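NAD-dependent protein deacylase 2 (Archaeoglobus fulgidus, PDB 4TWJ) removes acetyl and other acyl groups from protein lysines in an NAD-dependent reaction, and deacetylates the archaeal chromatin protein Alba. Local coordinates at residues A[122-127]-A[156-161]. Sequence-based numbering, arbitrary orientation.
Sequences DKLDCL and YYVKPR. With ZN (zinc ion), chain C.
Arg161 meets the carboxylate of Asp125 side-on, a worked example of a two-pronged salt bridge laid across a strand pair. NE of Arg161 donates to OD2 of Asp125 at 2.7 Å and NH2 of Arg161 to OD1 of Asp125 at 3.0 Å, each through a syn lone pair, and the carboxylate and guanidinium planes are only 10° apart. The arginine chain, extended from CG to NE, crosses the aspartate at about a right angle, and CB of Lys123 lies over one face of the guanidinium. A water donates to both Asp125 OD2 and Lys159 O, so OD2 is gripped twice. An alanine in place of Asp125 would probably leave the guanidinium without its counter-charge and free to turn, and the water with one acceptor fewer.

Strands 123-126 and 158-160 run antiparallel within the three-stranded sheet of the sirtuin zinc-binding module. Asp125 and Lys159 form a hydrogen-bonded pair, N of each donating to O of the other, while Arg161 N to Lys123 O (2.8 Å) and Leu127 N to Tyr157 O (2.9 Å) extend the ladder in both directions. Leu127 CD2 rests 3.8 Å from Lys159 CB. On the face carrying Leu124, Cys126, Val158 and Pro160, CD2 of Leu124 packs 3.9 Å from CB of Pro160, and Cys126 turns SG anti to its backbone N (chi1 174°) and binds zinc at 2.3 Å. Cys129, Cys150 and Cys153 complete the site, and Trp64 of helix 60-73 touches both Leu124 and Pro160. Lys159 NZ hydrogen-bonds Val162 O and forms a salt bridge with Glu167.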
ATOM      1  N   ASP A 122       8.661   9.217  -5.146  1.00 18.77           N
ATOM      2  CA  ASP A 122      10.095   9.465  -4.938  1.00 19.20           C
ATOM      3  C   ASP A 122      10.853   9.947  -6.177  1.00 18.08           C
ATOM      4  O   ASP A 122      11.701  10.835  -6.081  1.00 17.38           O
ATOM      5  CB  ASP A 122      10.768   8.188  -4.417  1.00 20.41           C
ATOM      6  CG  ASP A 122      12.119   8.455  -3.791  1.00 21.80           C
ATOM      7  OD1 ASP A 122      12.218   9.384  -2.962  1.00 23.58           O
ATOM      8  OD2 ASP A 122      13.082   7.735  -4.125  1.00 23.58           O
ATOM      9  N   LYS A 123      10.561   9.343  -7.325  1.00 17.33           N
ATOM     10  CA  LYS A 123      11.228   9.678  -8.580  1.00 17.19           C
ATOM     11  C   LYS A 123      10.191  10.084  -9.622  1.00 15.84           C
ATOM     12  O   LYS A 123       9.059   9.602  -9.591  1.00 15.46           O
ATOM     13  CB  LYS A 123      12.031   8.482  -9.095  1.00 18.59           C
ATOM     14  CG  LYS A 123      13.061   7.932  -8.118  1.00 19.91           C
ATOM     15  CD  LYS A 123      14.244   8.868  -7.919  1.00 21.16           C
ATOM     16  CE  LYS A 123      15.152   8.908  -9.139  1.00 22.42           C
ATOM     17  NZ  LYS A 123      16.451   9.580  -8.857  1.00 23.30           N
ATOM     18  N   LEU A 124      10.584  10.972 -10.534  1.00 14.36           N
ATOM     19  CA  LEU A 124       9.681  11.497 -11.556  1.00 13.95           C
ATOM     20  C   LEU A 124      10.404  11.664 -12.887  1.00 14.07           C
ATOM     21  O   LEU A 124      11.633  11.746 -12.929  1.00 14.09           O
ATOM     22  CB  LEU A 124       9.094  12.844 -11.120  1.00 13.50           C
ATOM     23  CG  LEU A 124       8.535  12.932  -9.697  1.00 13.05           C
ATOM     24  CD1 LEU A 124       9.608  13.360  -8.701  1.00 12.90           C
ATOM     25  CD2 LEU A 124       7.362  13.899  -9.644  1.00 12.98           C
ATOM     26  N   ASP A 125       9.626  11.710 -13.966  1.00 14.19           N
ATOM     27  CA  ASP A 125      10.157  11.859 -15.319  1.00 14.59           C
ATOM     28  C   ASP A 125       9.348  12.876 -16.103  1.00 14.71           C
ATOM     29  O   ASP A 125       8.122  12.903 -16.007  1.00 14.94           O
ATOM     30  CB  ASP A 125      10.081  10.535 -16.072  1.00 14.75           C
ATOM     31  CG  ASP A 125      10.855   9.436 -15.396  1.00 14.96           C
ATOM     32  OD1 ASP A 125      12.081   9.346 -15.610  1.00 15.64           O
ATOM     33  OD2 ASP A 125      10.236   8.651 -14.651  1.00 15.23           O
ATOM     34  N   CYS A 126      10.028  13.695 -16.898  1.00 14.82           N
ATOM     35  CA  CYS A 126       9.344  14.525 -17.882  1.00 14.86           C
ATOM     36  C   CYS A 126       9.026  13.675 -19.108  1.00 15.51           C
ATOM     37  O   CYS A 126       9.932  13.105 -19.720  1.00 15.46           O
ATOM     38  CB  CYS A 126      10.210  15.704 -18.287  1.00 14.73           C
ATOM     39  SG  CYS A 126       9.519  16.688 -19.629  1.00 14.36           S
ATOM     40  N   LEU A 127       7.750  13.601 -19.473  1.00 16.41           N
ATOM     41  CA  LEU A 127       7.326  12.770 -20.604  1.00 17.45           C
ATOM     42  C   LEU A 127       7.774  13.309 -21.962  1.00 18.15           C
ATOM     43  O   LEU A 127       7.801  12.560 -22.942  1.00 18.98           O
ATOM     44  CB  LEU A 127       5.805  12.599 -20.610  1.00 17.64           C
ATOM     45  CG  LEU A 127       5.161  11.998 -19.358  1.00 17.92           C
ATOM     46  CD1 LEU A 127       3.691  11.709 -19.628  1.00 17.91           C
ATOM     47  CD2 LEU A 127       5.875  10.736 -18.897  1.00 18.23           C
ATOM     48  N   TYR A 156       4.650  20.741 -18.902  1.00 15.10           N
ATOM     49  CA  TYR A 156       3.683  20.485 -17.840  1.00 15.44           C
ATOM     50  C   TYR A 156       3.566  18.985 -17.531  1.00 15.05           C
ATOM     51  O   TYR A 156       2.815  18.605 -16.635  1.00 14.98           O
ATOM     52  CB  TYR A 156       2.298  21.013 -18.250  1.00 16.21           C
ATOM     53  CG  TYR A 156       2.084  22.496 -18.040  1.00 17.19           C
ATOM     54  CD1 TYR A 156       1.311  22.965 -16.979  1.00 17.52           C
ATOM     55  CD2 TYR A 156       2.635  23.433 -18.909  1.00 17.91           C
ATOM     56  CE1 TYR A 156       1.104  24.322 -16.782  1.00 18.20           C
ATOM     57  CE2 TYR A 156       2.430  24.789 -18.721  1.00 18.36           C
ATOM     58  CZ  TYR A 156       1.665  25.228 -17.656  1.00 18.49           C
ATOM     59  OH  TYR A 156       1.458  26.577 -17.464  1.00 19.73           O
ATOM     60  N   TYR A 157       4.291  18.138 -18.262  1.00 14.47           N
ATOM     61  CA  TYR A 157       4.132  16.683 -18.150  1.00 14.36           C
ATOM     62  C   TYR A 157       5.238  16.018 -17.332  1.00 13.59           C
ATOM     63  O   TYR A 157       5.957  15.147 -17.831  1.00 13.59           O
ATOM     64  CB  TYR A 157       4.039  16.050 -19.541  1.00 14.81           C
ATOM     65  CG  TYR A 157       2.752  16.377 -20.251  1.00 15.56           C
ATOM     66  CD1 TYR A 157       2.613  17.555 -20.981  1.00 16.15           C
ATOM     67  CD2 TYR A 157       1.665  15.519 -20.176  1.00 15.95           C
ATOM     68  CE1 TYR A 157       1.427  17.857 -21.630  1.00 16.62           C
ATOM     69  CE2 TYR A 157       0.479  15.813 -20.815  1.00 16.38           C
ATOM     70  CZ  TYR A 157       0.359  16.980 -21.538  1.00 16.76           C
ATOM     71  OH  TYR A 157      -0.830  17.262 -22.174  1.00 18.01           O
ATOM     72  N   VAL A 158       5.360  16.429 -16.073  1.00 12.84           N
ATOM     73  CA  VAL A 158       6.233  15.749 -15.121  1.00 12.72           C
ATOM     74  C   VAL A 158       5.407  14.676 -14.429  1.00 12.59           C
ATOM     75  O   VAL A 158       4.505  14.985 -13.644  1.00 12.23           O
ATOM     76  CB  VAL A 158       6.816  16.711 -14.069  1.00 12.89           C
ATOM     77  CG1 VAL A 158       7.676  15.947 -13.063  1.00 12.82           C
ATOM     78  CG2 VAL A 158       7.621  17.808 -14.749  1.00 13.04           C
ATOM     79  N   LYS A 159       5.710  13.418 -14.738  1.00 12.86           N
ATOM     80  CA  LYS A 159       4.946  12.287 -14.226  1.00 13.21           C
ATOM     81  C   LYS A 159       5.739  11.566 -13.137  1.00 12.88           C
ATOM     82  O   LYS A 159       6.872  11.157 -13.377  1.00 12.56           O
ATOM     83  CB  LYS A 159       4.626  11.308 -15.357  1.00 13.91           C
ATOM     84  CG  LYS A 159       3.663  10.197 -14.959  1.00 14.57           C
ATOM     85  CD  LYS A 159       3.609   9.099 -16.002  1.00 15.24           C
ATOM     86  CE  LYS A 159       2.672   7.984 -15.568  1.00 15.58           C
ATOM     87  NZ  LYS A 159       3.274   7.114 -14.519  1.00 15.74           N
ATOM     88  N   PRO A 160       5.145  11.396 -11.942  1.00 12.63           N
ATOM     89  CA  PRO A 160       5.846  10.611 -10.934  1.00 12.74           C
ATOM     90  C   PRO A 160       5.874   9.143 -11.333  1.00 12.97           C
ATOM     91  O   PRO A 160       5.010   8.698 -12.092  1.00 12.47           O
ATOM     92  CB  PRO A 160       5.000  10.818  -9.677  1.00 12.88           C
ATOM     93  CG  PRO A 160       3.626  11.069 -10.185  1.00 12.95           C
ATOM     94  CD  PRO A 160       3.773  11.739 -11.521  1.00 12.95           C
ATOM     95  N   ARG A 161       6.850   8.396 -10.822  1.00 13.34           N
ATOM     96  CA  ARG A 161       6.935   6.959 -11.095  1.00 13.92           C
ATOM     97  C   ARG A 161       5.926   6.192 -10.240  1.00 13.95           C
ATOM     98  O   ARG A 161       6.269   5.303  -9.452  1.00 14.17           O
ATOM     99  CB  ARG A 161       8.366   6.454 -10.910  1.00 14.61           C
ATOM    100  CG  ARG A 161       9.286   6.986 -11.985  1.00 15.35           C
ATOM    101  CD  ARG A 161      10.658   6.345 -11.960  1.00 16.11           C
ATOM    102  NE  ARG A 161      11.559   7.047 -12.870  1.00 17.14           N
ATOM    103  CZ  ARG A 161      12.880   6.886 -12.910  1.00 18.09           C
ATOM    104  NH1 ARG A 161      13.487   6.028 -12.093  1.00 18.80           N
ATOM    105  NH2 ARG A 161      13.600   7.587 -13.777  1.00 18.65           N
TER
HETATM  106 ZN    ZN C 301      11.297  18.127 -20.051  1.00 15.18          ZN
HETATM  107  O   HOH W   1       7.512   8.643 -14.638  1.00 15.82           O